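Side-chain contacts in aminoglycoside 3'-phosphotransferase AphA1-IAB (Acinetobacter baumannii, PDB 4GKH), which phosphorylates kanamycin and related aminoglycosides at the 3'-hydroxyl, giving resistance to these antibiotics: residues T106-L111 against L237-P242; A126-R131 against G198-D203. All coordinates share one frame; numbering follows the deposited sequence.

Contact 1 (T106-L111 against L237-P242); sequences TAFQVL and LGEFSP
Phe240 reaches from the loop 237-242 to the helix 107-113 and meets Leu111 and Phe108 with different parts of one ring. Its CB points toward the helix, and CG lies beside the backbone N (chi1 -64°), which turns a face of the ring to Leu111 and its CZ end to Phe108. Leu111 comes from the opposite direction and sets CD2 over that face, 3.2 Å from the centroid and almost exactly on the ring normal, a CH-pi contact in which the methyl is nearly equidistant from all six carbons. Leu111 CD2 lies 3.5 Å from Phe240 CG, and Leu111 CG sits by Phe240 CD2 and CE2. At the far end, Phe240 CZ comes within 3.6 Å of Phe108 CE1, and CE1 of Phe240 approaches Phe108 CD1, which sits at the edge of the Phe240 ring. The two ring planes stand 69° apart, an oblique aromatic pair. Phe108 brings its ring to this meeting although its CB does not aim at the loop. The same Phe108 CE1 also meets OE2 of Glu239, whose chain is extended beyond CG, at 3.8 Å and near the plane of the Phe108 ring, where the polarised ring hydrogens would probably favour a negative oxygen.

Thr106 and Gln109 start the helix with a capping box: Gln109 N donates to Thr106 OG1 at 3.1 Å, and Thr106 N returns a nearly straight bond to Gln109 OE1. Across the contact, Leu237 O accepts from both Phe240 N and Ser241 N. Ser241 is the N-cap of helix 242-252. This is apolar packing of helix 107-113 against the turn between helices 227-237 and 242-252, in the helical lobe of a kinase-like fold.

Contact 2 (A126-R131 against G198-D203); sequences AVFLRR and GDFSLD. With KAN (kanamycin a), chain M.
Leu129 and Phe128, consecutive residues of helix 118-133, close on the ring of Phe200 from two directions. Leu129 takes a face: its CD1 methyl stands 3.6 Å from the ring centroid and only 6° off the normal, a CH-pi contact centred on the ring, and its CB adds a touch near CE2 and CZ. Phe128 takes an edge: its CD1 meets Phe200 CZ at 3.8 Å, each carbon lying near the plane of the other ring, so that rim meets rim, and the pair uses no ring face. All three side chains are buried, and the contact between them is wholly apolar.

Further residues surround these groups. Phe128 is backed by Met80, Pro81, Leu212 and Cys215, and Leu129 leans on Asp229 and Leu230 of helix 227-237. Phe200 is the centre of an inverse gamma turn, with a weak bond of 2.8 Å from Ser201 N to Asp199 O; its CG, anti to the backbone N (chi1 -155°), carries the ring toward the helix. Just beyond, Ser201 OG accepts from Asp203 N at 3.2 Å in an ST turn. Gly198 N is bonded to Asp229 OD1 and Gly198 O to Gln228 NE2, while Asn204 ND2 donates to Asp199 O.

Asp199 points to the antibiotic, its neighbour Phe200 to the core. Kanamycin O7 donates to Asp199 OD2 across 2.5 Å, and Gln36 NE2 adds a weak hydrogen bond to the same oxygen. Asp199 is the probable proton acceptor of the reaction, as assigned in a near-identical enzyme. Gly198 and Asp199, with His197 before them and Asn204 after the segment, fit the His-Gly-Asp...Asn signature of the catalytic loop in protein-kinase-like phosphotransferases, here packed through Phe200 on a helix of the C-terminal lobe.

In the fold
Contacts 1 and 2 have centres 13 Å apart and meet directly: Phe108 N lies 3.1 Å from Leu202 O, probably a hydrogen bond, so the start of helix 107-113 leans on the loop 198-203. Leu202, in the segment of contact 2, packs its side chain on Ala107, Phe108 and Phe240 of contact 1. Along the chain, helix 118-133 of contact 2 follows helix 107-113 of contact 1. Their relation to the ligands differs. Contact 2 carries Asp199 itself, bonded to kanamycin, whereas in contact 1 Thr106 and Gln109 touch the inhibitor. Between nearest atoms, the Glu239 side chain is about 5 Å from kanamycin, and the Phe108 and Asp199 side chains are about 12 Å apart.

Contact 1 (T106-L111 against L237-P242)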
loop_
_atom_site.group_PDB
_atom_site.type_symbol
_atom_site.label_atom_id
_atom_site.label_comp_id
_atom_site.label_asym_id
_atom_site.label_seq_id
_atom_site.Cartn_x
_atom_site.Cartn_y
_atom_site.Cartn_z
ATOM N N THR A 106 -5.334 11.218 -4.654
ATOM C CA THR A 106 -4.273 10.652 -3.819
ATOM C C THR A 106 -3.498 11.740 -3.080
ATOM O O THR A 106 -3.515 12.905 -3.483
ATOM C CB THR A 106 -3.278 9.802 -4.631
ATOM O OG1 THR A 106 -2.545 10.650 -5.528
ATOM C CG2 THR A 106 -4.037 8.741 -5.432
ATOM N N ALA A 107 -2.813 11.354 -2.004
ATOM C CA ALA A 107 -1.970 12.302 -1.279
ATOM C C ALA A 107 -0.945 12.910 -2.231
ATOM O O ALA A 107 -0.632 14.103 -2.151
ATOM C CB ALA A 107 -1.281 11.622 -0.094
ATOM N N PHE A 108 -0.441 12.101 -3.152
ATOM C CA PHE A 108 0.520 12.618 -4.130
ATOM C C PHE A 108 -0.093 13.744 -4.965
ATOM O O PHE A 108 0.492 14.834 -5.115
ATOM C CB PHE A 108 1.004 11.491 -5.030
ATOM C CG PHE A 108 1.987 11.933 -6.088
ATOM C CD1 PHE A 108 3.342 11.999 -5.809
ATOM C CD2 PHE A 108 1.553 12.250 -7.369
ATOM C CE1 PHE A 108 4.250 12.386 -6.792
ATOM C CE2 PHE A 108 2.453 12.632 -8.348
ATOM C CZ PHE A 108 3.797 12.700 -8.058
ATOM N N GLN A 109 -1.287 13.490 -5.491
ATOM C CA GLN A 109 -1.995 14.481 -6.293
ATOM C C GLN A 109 -2.256 15.777 -5.530
ATOM O O GLN A 109 -2.040 16.863 -6.061
ATOM C CB GLN A 109 -3.322 13.916 -6.807
ATOM C CG GLN A 109 -3.173 12.747 -7.791
ATOM C CD GLN A 109 -4.524 12.217 -8.285
ATOM O OE1 GLN A 109 -5.172 11.404 -7.620
ATOM N NE2 GLN A 109 -4.952 12.685 -9.452
ATOM N N VAL A 110 -2.738 15.671 -4.292
ATOM C CA VAL A 110 -3.086 16.847 -3.505
ATOM C C VAL A 110 -1.833 17.631 -3.113
ATOM O O VAL A 110 -1.840 18.869 -3.028
ATOM C CB VAL A 110 -3.878 16.435 -2.247
ATOM C CG1 VAL A 110 -4.092 17.614 -1.355
ATOM C CG2 VAL A 110 -5.214 15.813 -2.642
ATOM N N LEU A 111 -0.750 16.898 -2.861
ATOM C CA LEU A 111 0.515 17.569 -2.560
ATOM C C LEU A 111 0.976 18.410 -3.766
ATOM O O LEU A 111 1.351 19.586 -3.615
ATOM C CB LEU A 111 1.579 16.546 -2.150
ATOM C CG LEU A 111 2.908 17.038 -1.569
ATOM C CD1 LEU A 111 2.666 17.927 -0.368
ATOM C CD2 LEU A 111 3.779 15.864 -1.173
ATOM N N LEU A 237 8.064 10.874 0.323
ATOM C CA LEU A 237 8.243 12.273 0.697
ATOM C C LEU A 237 9.599 12.817 0.274
ATOM O O LEU A 237 9.763 14.019 0.082
ATOM C CB LEU A 237 8.026 12.448 2.194
ATOM C CG LEU A 237 6.588 12.243 2.676
ATOM C CD1 LEU A 237 6.502 12.282 4.208
ATOM C CD2 LEU A 237 5.687 13.302 2.063
ATOM N N GLY A 238 10.576 11.933 0.114
ATOM C CA GLY A 238 11.896 12.323 -0.360
ATOM C C GLY A 238 11.881 12.919 -1.750
ATOM O O GLY A 238 12.846 13.549 -2.171
ATOM N N GLU A 239 10.781 12.715 -2.473
ATOM C CA GLU A 239 10.641 13.340 -3.785
ATOM C C GLU A 239 10.345 14.835 -3.646
ATOM O O GLU A 239 10.548 15.605 -4.588
ATOM C CB GLU A 239 9.554 12.642 -4.623
ATOM C CG GLU A 239 9.692 12.884 -6.135
ATOM C CD GLU A 239 8.670 12.122 -6.986
ATOM O OE1 GLU A 239 8.658 12.328 -8.231
ATOM O OE2 GLU A 239 7.886 11.323 -6.422
ATOM N N PHE A 240 9.878 15.241 -2.465
ATOM C CA PHE A 240 9.398 16.604 -2.259
ATOM C C PHE A 240 10.304 17.447 -1.360
ATOM O O PHE A 240 10.614 18.585 -1.688
ATOM C CB PHE A 240 7.977 16.583 -1.680
ATOM C CG PHE A 240 6.960 15.990 -2.609
ATOM C CD1 PHE A 240 6.744 14.626 -2.636
ATOM C CD2 PHE A 240 6.236 16.802 -3.473
ATOM C CE1 PHE A 240 5.821 14.079 -3.499
ATOM C CE2 PHE A 240 5.309 16.262 -4.336
ATOM C CZ PHE A 240 5.098 14.900 -4.350
ATOM N N SER A 241 10.738 16.887 -0.234
ATOM C CA SER A 241 11.349 17.720 0.802
ATOM C C SER A 241 11.960 16.926 1.950
ATOM O O SER A 241 11.281 16.115 2.575
ATOM C CB SER A 241 10.278 18.655 1.387
ATOM O OG SER A 241 10.599 19.030 2.710
ATOM N N PRO A 242 13.237 17.196 2.264
ATOM C CA PRO A 242 13.846 16.580 3.443
ATOM C C PRO A 242 13.111 16.999 4.710
ATOM O O PRO A 242 13.034 16.216 5.647
ATOM C CB PRO A 242 15.265 17.160 3.456
ATOM C CG PRO A 242 15.505 17.614 2.063
ATOM C CD PRO A 242 14.177 18.089 1.566
#

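Contact 2 (A126-R131 against G198-D203)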
loop_
_atom_site.group_PDB
_atom_site.type_symbol
_atom_site.label_atom_id
_atom_site.label_comp_id
_atom_site.label_asym_id
_atom_site.label_seq_id
_atom_site.Cartn_x
_atom_site.Cartn_y
_atom_site.Cartn_z
ATOM N N ALA A 126 0.566 11.324 9.333
ATOM C CA ALA A 126 1.100 10.788 10.593
ATOM C C ALA A 126 -0.025 10.365 11.531
ATOM O O ALA A 126 0.030 9.286 12.141
ATOM C CB ALA A 126 2.017 11.817 11.288
ATOM N N VAL A 127 -1.052 11.204 11.629
ATOM C CA VAL A 127 -2.185 10.908 12.510
ATOM C C VAL A 127 -2.867 9.610 12.084
ATOM O O VAL A 127 -3.222 8.756 12.914
ATOM C CB VAL A 127 -3.237 12.049 12.495
ATOM C CG1 VAL A 127 -4.530 11.593 13.176
ATOM C CG2 VAL A 127 -2.686 13.316 13.156
ATOM N N PHE A 128 -3.024 9.463 10.773
ATOM C CA PHE A 128 -3.683 8.303 10.190
ATOM C C PHE A 128 -2.856 7.042 10.425
ATOM O O PHE A 128 -3.399 5.982 10.741
ATOM C CB PHE A 128 -3.888 8.543 8.687
ATOM C CG PHE A 128 -4.803 7.551 8.012
ATOM C CD1 PHE A 128 -4.304 6.374 7.467
ATOM C CD2 PHE A 128 -6.159 7.815 7.887
ATOM C CE1 PHE A 128 -5.150 5.457 6.831
ATOM C CE2 PHE A 128 -7.005 6.909 7.248
ATOM C CZ PHE A 128 -6.487 5.735 6.707
ATOM N N LEU A 129 -1.548 7.159 10.263
ATOM C CA LEU A 129 -0.637 6.049 10.481
ATOM C C LEU A 129 -0.593 5.672 11.961
ATOM O O LEU A 129 -0.563 4.484 12.305
ATOM C CB LEU A 129 0.763 6.389 9.942
ATOM C CG LEU A 129 1.780 5.246 9.856
ATOM C CD1 LEU A 129 1.238 4.119 8.986
ATOM C CD2 LEU A 129 3.117 5.744 9.304
ATOM N N ARG A 130 -0.621 6.676 12.838
ATOM C CA ARG A 130 -0.692 6.416 14.270
ATOM C C ARG A 130 -1.948 5.612 14.621
ATOM O O ARG A 130 -1.887 4.690 15.435
ATOM C CB ARG A 130 -0.648 7.727 15.088
ATOM C CG ARG A 130 0.758 8.301 15.272
ATOM C CD ARG A 130 0.723 9.734 15.785
ATOM N NE ARG A 130 0.081 9.833 17.090
ATOM C CZ ARG A 130 0.715 9.673 18.248
ATOM N NH1 ARG A 130 2.016 9.404 18.269
ATOM N NH2 ARG A 130 0.045 9.783 19.389
ATOM N N ARG A 131 -3.078 5.963 14.006
ATOM C CA ARG A 131 -4.327 5.219 14.219
ATOM C C ARG A 131 -4.153 3.764 13.825
ATOM O O ARG A 131 -4.461 2.853 14.610
ATOM C CB ARG A 131 -5.483 5.802 13.402
ATOM C CG ARG A 131 -6.106 7.059 13.959
ATOM C CD ARG A 131 -7.086 7.660 12.956
ATOM N NE ARG A 131 -8.214 6.773 12.667
ATOM C CZ ARG A 131 -9.093 6.981 11.688
ATOM N NH1 ARG A 131 -10.093 6.130 11.498
ATOM N NH2 ARG A 131 -8.974 8.042 10.897
ATOM N N GLY A 198 1.380 -2.095 4.629
ATOM C CA GLY A 198 2.229 -2.821 3.695
ATOM C C GLY A 198 2.655 -2.092 2.428
ATOM O O GLY A 198 3.652 -2.462 1.807
ATOM N N ASP A 199 1.883 -1.090 2.023
ATOM C CA ASP A 199 2.267 -0.220 0.907
ATOM C C ASP A 199 1.767 1.203 1.181
ATOM O O ASP A 199 0.957 1.743 0.440
ATOM C CB ASP A 199 1.730 -0.790 -0.427
ATOM C CG ASP A 199 2.366 -0.148 -1.649
ATOM O OD1 ASP A 199 3.284 0.687 -1.494
ATOM O OD2 ASP A 199 1.953 -0.498 -2.775
ATOM N N PHE A 200 2.251 1.784 2.283
ATOM C CA PHE A 200 1.771 3.074 2.774
ATOM C C PHE A 200 2.459 4.194 1.986
ATOM O O PHE A 200 3.281 4.946 2.519
ATOM C CB PHE A 200 2.014 3.199 4.293
ATOM C CG PHE A 200 1.062 4.155 5.006
ATOM C CD1 PHE A 200 -0.187 3.725 5.437
ATOM C CD2 PHE A 200 1.430 5.474 5.254
ATOM C CE1 PHE A 200 -1.065 4.594 6.089
ATOM C CE2 PHE A 200 0.550 6.362 5.927
ATOM C CZ PHE A 200 -0.696 5.916 6.337
ATOM N N SER A 201 2.111 4.293 0.708
ATOM C CA SER A 201 2.709 5.280 -0.166
ATOM C C SER A 201 1.751 6.445 -0.382
ATOM O O SER A 201 0.582 6.359 -0.037
ATOM C CB SER A 201 3.037 4.662 -1.520
ATOM O OG SER A 201 1.836 4.510 -2.260
ATOM N N LEU A 202 2.246 7.511 -1.003
ATOM C CA LEU A 202 1.389 8.652 -1.315
ATOM C C LEU A 202 0.296 8.334 -2.342
ATOM O O LEU A 202 -0.655 9.093 -2.481
ATOM C CB LEU A 202 2.227 9.825 -1.812
ATOM C CG LEU A 202 3.159 10.496 -0.802
ATOM C CD1 LEU A 202 4.060 11.478 -1.570
ATOM C CD2 LEU A 202 2.365 11.229 0.273
ATOM N N ASP A 203 0.420 7.221 -3.060
ATOM C CA ASP A 203 -0.608 6.862 -4.034
ATOM C C ASP A 203 -1.774 6.118 -3.374
ATOM O O ASP A 203 -2.828 5.951 -3.987
ATOM C CB ASP A 203 -0.037 5.969 -5.138
ATOM C CG ASP A 203 1.119 6.605 -5.858
ATOM O OD1 ASP A 203 1.081 7.835 -6.079
ATOM O OD2 ASP A 203 2.069 5.867 -6.196
HETATM C C1 KAN M . 5.859 0.717 -6.860
HETATM C C2 KAN M . 4.466 0.937 -6.313
HETATM C C3 KAN M . 3.907 -0.295 -5.626
HETATM C C4 KAN M . 3.879 -1.435 -6.643
HETATM C C5 KAN M . 5.299 -1.685 -7.117
HETATM C C6 KAN M . 5.177 -2.810 -8.143
HETATM C C7 KAN M . 10.756 1.607 -5.078
HETATM C C8 KAN M . 9.932 2.464 -6.005
HETATM C C9 KAN M . 8.442 2.165 -5.727
HETATM C C10 KAN M . 8.107 0.686 -6.019
HETATM C C11 KAN M . 8.954 -0.156 -5.032
HETATM C C12 KAN M . 10.431 0.119 -5.291
HETATM C C13 KAN M . 10.093 4.793 -6.780
HETATM C C14 KAN M . 11.227 5.798 -6.570
HETATM C C15 KAN M . 11.146 6.571 -5.274
HETATM C C16 KAN M . 9.830 7.317 -5.245
HETATM C C17 KAN M . 8.727 6.269 -5.340
HETATM C C18 KAN M . 7.312 6.855 -5.131
HETATM N N1 KAN M . 6.505 -3.143 -8.669
HETATM N N2 KAN M . 8.677 -1.583 -5.271
HETATM N N3 KAN M . 12.167 1.905 -5.411
HETATM N N4 KAN M . 12.241 7.548 -5.201
HETATM O O5 KAN M . 5.807 -0.471 -7.729
HETATM O O6 KAN M . 4.509 2.034 -5.383
HETATM O O7 KAN M . 2.580 0.015 -5.179
HETATM O O8 KAN M . 3.393 -2.637 -6.031
HETATM O O9 KAN M . 6.715 0.413 -5.754
HETATM O O10 KAN M . 7.584 3.094 -6.437
HETATM O O11 KAN M . 10.315 3.837 -5.744
HETATM O O12 KAN M . 8.850 5.512 -6.584
HETATM O O13 KAN M . 12.443 5.053 -6.701
HETATM O O14 KAN M . 9.735 8.003 -4.003
HETATM O O15 KAN M . 6.350 5.766 -5.054
#